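Local coordinates for uncharacterized protein (Bacteroides thetaiotaomicron, PDB 4LB8), which is of unknown function but belongs to the DUF4848 family and is probably exported as a lipoprotein, at residues A82-A85 with E86-V89; S59-S62 with Q63-M67; V21-D24 with G25-K29. All blocks are in the same frame, centred on the assembly; numbering follows the deposited sequence.

How the contacts relate
The three contacts are local, each within one continuous run of chain, and their chemistry follows their place. Contact 1, at the surface, is mostly polar: charged side chains and backbone bonds start helix 84-98. Contact 2 is partly buried and starts helix 63-80, where aliphatic groups do more of the touching. Contact 3, also partly buried, is a hairpin of strands 19-22 and 27-30 with paired apolar residues. Contacts 2 and 3 have centres about 12 Å apart and meet through F60, whose ring packs on V21, G25, M27 and I28. Contact 1 belongs to the next helix along, its centre about 28 Å from that of contact 2.

Contact 1 of 3, residues A82-A85 with E86-V89; sequences ADKA and EFDV
D83 O receives two backbone N-H groups from the turn that follows. F87 N reaches it at 3.1 Å, in the carbonyl plane, with an N-H...O angle of 162°. The second bond, from E86 N at 3.2 Å, is weak. The arrangement is a worked example of a helix start, with D83 as the N-cap of helix 84-98. A chi1 of 67° folds the D83 carboxylate back over its own backbone, from where OD1 makes a weak capping bond of 3.4 Å to E86 N. The extended side chain of E86 runs back the other way, and its OE1 accepts from A82 N at 3.1 Å. That donor stands above the carboxylate plane, 59° out of it. Because this return bond goes to A82 rather than to D83 N, a classical capping box is not formed. The two acidic side chains run nearly perpendicular to each other, with D83 OD1 and E86 OE1 4.2 Å apart; the backbone N-H groups of the helix start probably temper their repulsion. One turn on, D88 N is held by K84 O at 2.8 Å. The K84 chain, doubly bent, passes its CD beside the D88 carboxylate, yet NZ stays 4.1 Å from D88 OD1, too far for a salt bridge, and comes instead obliquely to the F87 ring. On the buried side F87 rests on I77 and C78 of helix 63-80, meets Y91 one turn further along, and stacks on F204 of the second subunit, which K84 also touches.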
ATOM      1  N   ALA A  82      24.770  11.722  16.130  1.00 81.11           N
ATOM      2  CA  ALA A  82      25.781  11.675  15.073  1.00 81.84           C
ATOM      3  C   ALA A  82      25.628  10.419  14.199  1.00 84.09           C
ATOM      4  O   ALA A  82      25.863  10.492  12.991  1.00 83.20           O
ATOM      5  CB  ALA A  82      27.174  11.725  15.678  1.00 84.97           C
ATOM      6  N   ASP A  83      25.230   9.279  14.812  1.00 79.38           N
ATOM      7  CA  ASP A  83      25.041   7.991  14.137  1.00 77.44           C
ATOM      8  C   ASP A  83      23.930   7.172  14.813  1.00 77.05           C
ATOM      9  O   ASP A  83      23.464   7.555  15.884  1.00 76.00           O
ATOM     10  CB  ASP A  83      26.369   7.201  14.107  1.00 81.11           C
ATOM     11  CG  ASP A  83      26.910   6.713  15.449  1.00 94.22           C
ATOM     12  OD1 ASP A  83      26.645   7.372  16.478  1.00 92.04           O
ATOM     13  OD2 ASP A  83      27.644   5.701  15.459  1.00106.22           O
ATOM     14  N   LYS A  84      23.525   6.045  14.178  1.00 71.67           N
ATOM     15  CA  LYS A  84      22.480   5.106  14.610  1.00 69.45           C
ATOM     16  C   LYS A  84      22.717   4.581  16.030  1.00 74.27           C
ATOM     17  O   LYS A  84      21.794   4.639  16.838  1.00 74.24           O
ATOM     18  CB  LYS A  84      22.349   3.932  13.610  1.00 70.52           C
ATOM     19  CG  LYS A  84      21.402   2.769  14.009  1.00 80.37           C
ATOM     20  CD  LYS A  84      19.939   3.151  14.350  1.00 87.00           C
ATOM     21  CE  LYS A  84      19.042   3.543  13.197  1.00 90.01           C
ATOM     22  NZ  LYS A  84      17.760   4.123  13.689  1.00 93.16           N
ATOM     23  N   ALA A  85      23.932   4.104  16.340  1.00 71.51           N
ATOM     24  CA  ALA A  85      24.277   3.572  17.665  1.00 71.79           C
ATOM     25  C   ALA A  85      24.075   4.593  18.788  1.00 73.86           C
ATOM     26  O   ALA A  85      23.699   4.193  19.886  1.00 73.40           O
ATOM     27  CB  ALA A  85      25.714   3.083  17.672  1.00 74.68           C
ATOM     28  N   GLU A  86      24.327   5.892  18.515  1.00 69.88           N
ATOM     29  CA  GLU A  86      24.168   6.990  19.471  1.00 70.03           C
ATOM     30  C   GLU A  86      22.680   7.309  19.654  1.00 72.44           C
ATOM     31  O   GLU A  86      22.218   7.520  20.791  1.00 71.96           O
ATOM     32  CB  GLU A  86      24.931   8.232  19.009  1.00 72.55           C
ATOM     33  CG  GLU A  86      25.251   9.189  20.141  1.00 86.86           C
ATOM     34  CD  GLU A  86      25.472  10.632  19.734  1.00106.57           C
ATOM     35  OE1 GLU A  86      26.183  10.877  18.731  1.00 87.60           O
ATOM     36  OE2 GLU A  86      24.955  11.523  20.448  1.00 98.77           O
ATOM     37  N   PHE A  87      21.936   7.334  18.524  1.00 66.44           N
ATOM     38  CA  PHE A  87      20.494   7.542  18.512  1.00 63.61           C
ATOM     39  C   PHE A  87      19.851   6.444  19.350  1.00 66.70           C
ATOM     40  O   PHE A  87      19.088   6.758  20.265  1.00 67.69           O
ATOM     41  CB  PHE A  87      19.941   7.549  17.069  1.00 63.69           C
ATOM     42  CG  PHE A  87      18.434   7.521  16.969  1.00 62.87           C
ATOM     43  CD1 PHE A  87      17.689   8.681  17.136  1.00 65.19           C
ATOM     44  CD2 PHE A  87      17.757   6.331  16.732  1.00 62.98           C
ATOM     45  CE1 PHE A  87      16.296   8.647  17.083  1.00 64.29           C
ATOM     46  CE2 PHE A  87      16.364   6.299  16.677  1.00 63.73           C
ATOM     47  CZ  PHE A  87      15.644   7.456  16.854  1.00 61.63           C
ATOM     48  N   ASP A  88      20.233   5.170  19.100  1.00 61.68           N
ATOM     49  CA  ASP A  88      19.722   3.983  19.800  1.00 60.75           C
ATOM     50  C   ASP A  88      19.850   4.107  21.312  1.00 67.45           C
ATOM     51  O   ASP A  88      18.915   3.741  22.026  1.00 66.86           O
ATOM     52  CB  ASP A  88      20.415   2.705  19.306  1.00 62.02           C
ATOM     53  CG  ASP A  88      19.986   2.263  17.915  1.00 66.83           C
ATOM     54  OD1 ASP A  88      18.946   2.775  17.410  1.00 63.93           O
ATOM     55  OD2 ASP A  88      20.674   1.391  17.334  1.00 75.42           O
ATOM     56  N   VAL A  89      20.967   4.688  21.790  1.00 65.89           N
ATOM     57  CA  VAL A  89      21.214   4.909  23.210  1.00 66.50           C
ATOM     58  C   VAL A  89      20.245   5.975  23.735  1.00 68.99           C
ATOM     59  O   VAL A  89      19.646   5.774  24.795  1.00 67.75           O
ATOM     60  CB  VAL A  89      22.694   5.278  23.484  1.00 72.09           C
ATOM     61  CG1 VAL A  89      22.926   5.581  24.974  1.00 72.98           C
ATOM     62  CG2 VAL A  89      23.616   4.160  23.016  1.00 72.70           C
TER

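Contact 2 of 3, residues S59-S62 with Q63-M67; sequences SFKS and QMILM
S62 and L66 join at a helix N-terminus: S62 is the N-cap of helix 63-80, at the end of the short link from helix 48-57, which itself closes at S59 in a Schellman motif. The first turn of the new helix is marked by L66 N donating to S62 O at 3.2 Å, in the carbonyl plane and with an N-H...O angle of 162°. The S62 side chain does not cap this helix. Its hydroxyl (chi1 46°) is spent instead on a hydrogen bond to Y125 O, so a buried polar atom is satisfied by the neighbouring loop. Q63 NE2 likewise bonds N128 O, and together the two tie the helix start to the chain around residues 125-128. The aliphatic side of the contact belongs to I65, whose CB points back at the preceding segment. Its CG1 branch comes to 3.9 Å from S62 OG, while V52 and L55 of helix 48-57 pack against the same side chain. The other branch, CG2, meets the methylene chain of K61, with K61 CG 4.0 Å away. That lysine bends twice, at chi2 and chi4, and runs on past I65 to the next residue of the helix, where its NZ ends 3.5 Å from L66 CD1.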
ATOM      1  N   SER A  59      -2.467  26.218  35.374  1.00 62.04           N
ATOM      2  CA  SER A  59      -1.318  25.576  36.047  1.00 62.82           C
ATOM      3  C   SER A  59      -1.501  24.026  36.087  1.00 64.82           C
ATOM      4  O   SER A  59      -1.244  23.364  37.108  1.00 65.11           O
ATOM      5  CB  SER A  59      -1.108  26.157  37.443  1.00 68.23           C
ATOM      6  OG  SER A  59      -0.768  27.531  37.377  1.00 81.33           O
ATOM      7  N   PHE A  60      -1.972  23.472  34.955  1.00 58.16           N
ATOM      8  CA  PHE A  60      -2.250  22.050  34.798  1.00 55.23           C
ATOM      9  C   PHE A  60      -1.495  21.469  33.587  1.00 56.99           C
ATOM     10  O   PHE A  60      -1.663  21.952  32.464  1.00 56.13           O
ATOM     11  CB  PHE A  60      -3.776  21.811  34.675  1.00 54.84           C
ATOM     12  CG  PHE A  60      -4.159  20.359  34.534  1.00 54.64           C
ATOM     13  CD1 PHE A  60      -4.075  19.493  35.617  1.00 56.90           C
ATOM     14  CD2 PHE A  60      -4.545  19.841  33.303  1.00 55.70           C
ATOM     15  CE1 PHE A  60      -4.376  18.137  35.473  1.00 56.87           C
ATOM     16  CE2 PHE A  60      -4.852  18.483  33.163  1.00 57.33           C
ATOM     17  CZ  PHE A  60      -4.767  17.643  34.248  1.00 54.97           C
ATOM     18  N   LYS A  61      -0.656  20.435  33.834  1.00 52.04           N
ATOM     19  CA  LYS A  61       0.061  19.721  32.781  1.00 51.32           C
ATOM     20  C   LYS A  61      -0.804  18.535  32.359  1.00 54.29           C
ATOM     21  O   LYS A  61      -1.050  17.623  33.159  1.00 55.77           O
ATOM     22  CB  LYS A  61       1.472  19.282  33.232  1.00 54.27           C
ATOM     23  CG  LYS A  61       2.275  18.554  32.152  1.00 61.52           C
ATOM     24  CD  LYS A  61       3.766  18.847  32.275  1.00 69.00           C
ATOM     25  CE  LYS A  61       4.624  17.824  31.570  1.00 78.12           C
ATOM     26  NZ  LYS A  61       4.787  16.584  32.377  1.00 89.00           N
ATOM     27  N   SER A  62      -1.347  18.601  31.150  1.00 47.81           N
ATOM     28  CA  SER A  62      -2.170  17.522  30.634  1.00 45.67           C
ATOM     29  C   SER A  62      -1.332  16.676  29.701  1.00 49.92           C
ATOM     30  O   SER A  62      -0.180  17.033  29.407  1.00 50.15           O
ATOM     31  CB  SER A  62      -3.413  18.059  29.930  1.00 47.17           C
ATOM     32  OG  SER A  62      -3.126  19.125  29.041  1.00 51.79           O
ATOM     33  N   GLN A  63      -1.902  15.536  29.247  1.00 44.65           N
ATOM     34  CA  GLN A  63      -1.262  14.617  28.317  1.00 42.92           C
ATOM     35  C   GLN A  63      -0.881  15.323  27.036  1.00 46.79           C
ATOM     36  O   GLN A  63       0.139  14.966  26.437  1.00 47.47           O
ATOM     37  CB  GLN A  63      -2.159  13.438  28.031  1.00 42.70           C
ATOM     38  CG  GLN A  63      -1.891  12.337  29.016  1.00 43.56           C
ATOM     39  CD  GLN A  63      -2.591  11.078  28.668  1.00 55.75           C
ATOM     40  OE1 GLN A  63      -2.800  10.754  27.482  1.00 60.29           O
ATOM     41  NE2 GLN A  63      -2.890  10.307  29.700  1.00 39.81           N
HETATM   42  N   MSE A  64      -1.652  16.367  26.655  1.00 41.43           N
HETATM   43  CA  MSE A  64      -1.351  17.184  25.495  1.00 41.23           C
HETATM   44  C   MSE A  64       0.010  17.912  25.668  1.00 48.02           C
HETATM   45  O   MSE A  64       0.817  17.886  24.738  1.00 48.82           O
HETATM   46  CB  MSE A  64      -2.476  18.182  25.227  1.00 43.04           C
HETATM   47  CG  MSE A  64      -2.344  18.846  23.870  1.00 49.91           C
HETATM   48 SE   MSE A  64      -1.956  20.769  23.887  0.75 59.35          SE
HETATM   49  CE  MSE A  64      -0.487  20.905  24.778  1.00 56.63           C
ATOM     50  N   ILE A  65       0.264  18.546  26.847  1.00 45.49           N
ATOM     51  CA  ILE A  65       1.519  19.273  27.137  1.00 46.25           C
ATOM     52  C   ILE A  65       2.690  18.285  27.098  1.00 50.50           C
ATOM     53  O   ILE A  65       3.743  18.611  26.538  1.00 52.61           O
ATOM     54  CB  ILE A  65       1.466  20.083  28.481  1.00 49.62           C
ATOM     55  CG1 ILE A  65       0.250  21.065  28.559  1.00 49.88           C
ATOM     56  CG2 ILE A  65       2.814  20.763  28.831  1.00 49.41           C
ATOM     57  CD1 ILE A  65       0.274  22.366  27.644  1.00 53.23           C
ATOM     58  N   LEU A  66       2.483  17.067  27.630  1.00 44.66           N
ATOM     59  CA  LEU A  66       3.482  16.000  27.593  1.00 44.17           C
ATOM     60  C   LEU A  66       3.786  15.585  26.141  1.00 45.32           C
ATOM     61  O   LEU A  66       4.939  15.335  25.842  1.00 47.26           O
ATOM     62  CB  LEU A  66       3.014  14.787  28.421  1.00 43.84           C
ATOM     63  CG  LEU A  66       4.089  13.765  28.766  1.00 48.96           C
ATOM     64  CD1 LEU A  66       5.115  14.349  29.726  1.00 50.21           C
ATOM     65  CD2 LEU A  66       3.463  12.508  29.327  1.00 50.79           C
HETATM   66  N   MSE A  67       2.772  15.522  25.252  1.00 39.09           N
HETATM   67  CA  MSE A  67       2.911  15.179  23.828  1.00 38.00           C
HETATM   68  C   MSE A  67       3.724  16.258  23.113  1.00 44.19           C
HETATM   69  O   MSE A  67       4.607  15.925  22.320  1.00 45.00           O
HETATM   70  CB  MSE A  67       1.534  14.991  23.165  1.00 39.11           C
HETATM   71  CG  MSE A  67       1.599  14.431  21.733  1.00 45.21           C
HETATM   72 SE   MSE A  67       2.453  12.683  21.596  0.75 52.35          SE
HETATM   73  CE  MSE A  67       0.870  11.532  21.785  1.00 47.28           C
TER

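Contact 3 of 3, residues V21-D24 with G25-K29; sequences VIND and GTMIK
With chi1 at 69°, I22 lodges CG1 between its backbone N and carbonyl carbon, while M27 swings CG opposite its own N (chi1 -172°). The two side chains then run alongside each other in the same direction, and I22 CG1 rests 3.7 Å from M27 CB. Beneath them the backbones form a hydrogen-bonded antiparallel pair, I22 N reaching M27 O at 2.7 Å. In return I22 O takes T26 N at 3.2 Å and, weakly, M27 N: T26 and M27 stand across from a single residue, making a classic beta bulge. Three successive residues of positive phi, N23 to G25, carry the chain round, and T26 OG1 closes back onto N23 O from above the carbonyl plane. On the opposite sheet face V21 CG2 meets I28 CD1 at 3.9 Å. A serine in place of I22 would probably lose the packing on M27 and on M134 of strand 132-135, opening a gap beside both. K29 NZ, near I22 CD1, is the polar exception and bonds G136 O. The hairpin thus joins a polar turn to strands whose paired residues are apolar: backbone bonds fix register and bulge, the T26 hydroxyl helps close the turn, and apolar contacts add on both faces.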
ATOM      1  N   VAL A  21      -9.201  23.019  38.828  1.00 57.14           N
ATOM      2  CA  VAL A  21      -8.009  22.184  38.956  1.00 56.65           C
ATOM      3  C   VAL A  21      -7.901  21.827  40.443  1.00 61.84           C
ATOM      4  O   VAL A  21      -7.804  22.724  41.288  1.00 61.76           O
ATOM      5  CB  VAL A  21      -6.693  22.794  38.378  1.00 60.35           C
ATOM      6  CG1 VAL A  21      -5.672  21.702  38.095  1.00 59.39           C
ATOM      7  CG2 VAL A  21      -6.945  23.628  37.118  1.00 59.76           C
ATOM      8  N   ILE A  22      -7.998  20.519  40.767  1.00 57.85           N
ATOM      9  CA  ILE A  22      -7.966  20.044  42.152  1.00 57.18           C
ATOM     10  C   ILE A  22      -6.778  19.082  42.374  1.00 61.13           C
ATOM     11  O   ILE A  22      -5.954  18.894  41.478  1.00 58.72           O
ATOM     12  CB  ILE A  22      -9.341  19.409  42.558  1.00 59.16           C
ATOM     13  CG1 ILE A  22      -9.638  18.074  41.820  1.00 58.31           C
ATOM     14  CG2 ILE A  22     -10.489  20.421  42.397  1.00 58.91           C
ATOM     15  CD1 ILE A  22     -10.698  17.140  42.505  1.00 60.14           C
ATOM     16  N   ASN A  23      -6.693  18.514  43.597  1.00 61.10           N
ATOM     17  CA  ASN A  23      -5.700  17.547  44.082  1.00 62.53           C
ATOM     18  C   ASN A  23      -4.262  18.039  43.822  1.00 70.35           C
ATOM     19  O   ASN A  23      -3.379  17.269  43.431  1.00 70.84           O
ATOM     20  CB  ASN A  23      -5.958  16.160  43.464  1.00 60.51           C
ATOM     21  CG  ASN A  23      -7.336  15.598  43.755  1.00 76.57           C
ATOM     22  OD1 ASN A  23      -8.113  16.125  44.571  1.00 67.62           O
ATOM     23  ND2 ASN A  23      -7.667  14.497  43.100  1.00 66.05           N
ATOM     24  N   ASP A  24      -4.050  19.343  44.055  1.00 68.88           N
ATOM     25  CA  ASP A  24      -2.783  20.062  43.896  1.00 70.38           C
ATOM     26  C   ASP A  24      -2.255  19.964  42.452  1.00 72.10           C
ATOM     27  O   ASP A  24      -1.147  19.472  42.214  1.00 72.23           O
ATOM     28  CB  ASP A  24      -1.735  19.607  44.936  1.00 74.72           C
ATOM     29  CG  ASP A  24      -2.229  19.691  46.377  1.00 95.18           C
ATOM     30  OD1 ASP A  24      -2.502  20.825  46.850  1.00 97.63           O
ATOM     31  OD2 ASP A  24      -2.361  18.623  47.025  1.00104.04           O
ATOM     32  N   GLY A  25      -3.079  20.462  41.519  1.00 66.65           N
ATOM     33  CA  GLY A  25      -2.818  20.556  40.083  1.00 64.66           C
ATOM     34  C   GLY A  25      -2.675  19.250  39.334  1.00 66.22           C
ATOM     35  O   GLY A  25      -2.088  19.228  38.248  1.00 66.48           O
ATOM     36  N   THR A  26      -3.229  18.155  39.888  1.00 60.95           N
ATOM     37  CA  THR A  26      -3.125  16.803  39.320  1.00 58.75           C
ATOM     38  C   THR A  26      -4.477  16.279  38.795  1.00 57.19           C
ATOM     39  O   THR A  26      -4.550  15.145  38.326  1.00 56.83           O
ATOM     40  CB  THR A  26      -2.521  15.838  40.372  1.00 70.72           C
ATOM     41  OG1 THR A  26      -3.419  15.669  41.473  1.00 69.18           O
ATOM     42  CG2 THR A  26      -1.162  16.301  40.881  1.00 72.69           C
HETATM   43  N   MSE A  27      -5.537  17.097  38.860  1.00 49.73           N
HETATM   44  CA  MSE A  27      -6.857  16.678  38.410  1.00 47.01           C
HETATM   45  C   MSE A  27      -7.691  17.851  37.897  1.00 53.31           C
HETATM   46  O   MSE A  27      -7.797  18.864  38.580  1.00 54.64           O
HETATM   47  CB  MSE A  27      -7.599  15.983  39.581  1.00 47.96           C
HETATM   48  CG  MSE A  27      -8.932  15.326  39.189  1.00 51.84           C
HETATM   49 SE   MSE A  27      -8.737  13.737  38.046  0.75 55.76          SE
HETATM   50  CE  MSE A  27      -8.082  12.555  39.408  1.00 52.58           C
ATOM     51  N   ILE A  28      -8.322  17.690  36.723  1.00 50.61           N
ATOM     52  CA  ILE A  28      -9.288  18.645  36.158  1.00 49.93           C
ATOM     53  C   ILE A  28     -10.679  18.154  36.578  1.00 50.22           C
ATOM     54  O   ILE A  28     -11.000  16.982  36.382  1.00 48.44           O
ATOM     55  CB  ILE A  28      -9.163  18.829  34.603  1.00 53.26           C
ATOM     56  CG1 ILE A  28      -7.923  19.648  34.196  1.00 54.79           C
ATOM     57  CG2 ILE A  28     -10.435  19.428  33.980  1.00 53.88           C
ATOM     58  CD1 ILE A  28      -7.995  21.196  34.307  1.00 66.77           C
ATOM     59  N   LYS A  29     -11.489  19.040  37.164  1.00 46.76           N
ATOM     60  CA  LYS A  29     -12.856  18.733  37.557  1.00 45.89           C
ATOM     61  C   LYS A  29     -13.804  19.663  36.806  1.00 48.78           C
ATOM     62  O   LYS A  29     -13.597  20.870  36.798  1.00 47.52           O
ATOM     63  CB  LYS A  29     -13.040  18.856  39.084  1.00 48.97           C
ATOM     64  CG  LYS A  29     -14.442  18.528  39.617  1.00 54.38           C
ATOM     65  CD  LYS A  29     -14.677  19.224  40.951  1.00 72.12           C
ATOM     66  CE  LYS A  29     -15.561  18.484  41.944  1.00 90.48           C
ATOM     67  NZ  LYS A  29     -14.879  17.297  42.558  1.00 94.89           N
TER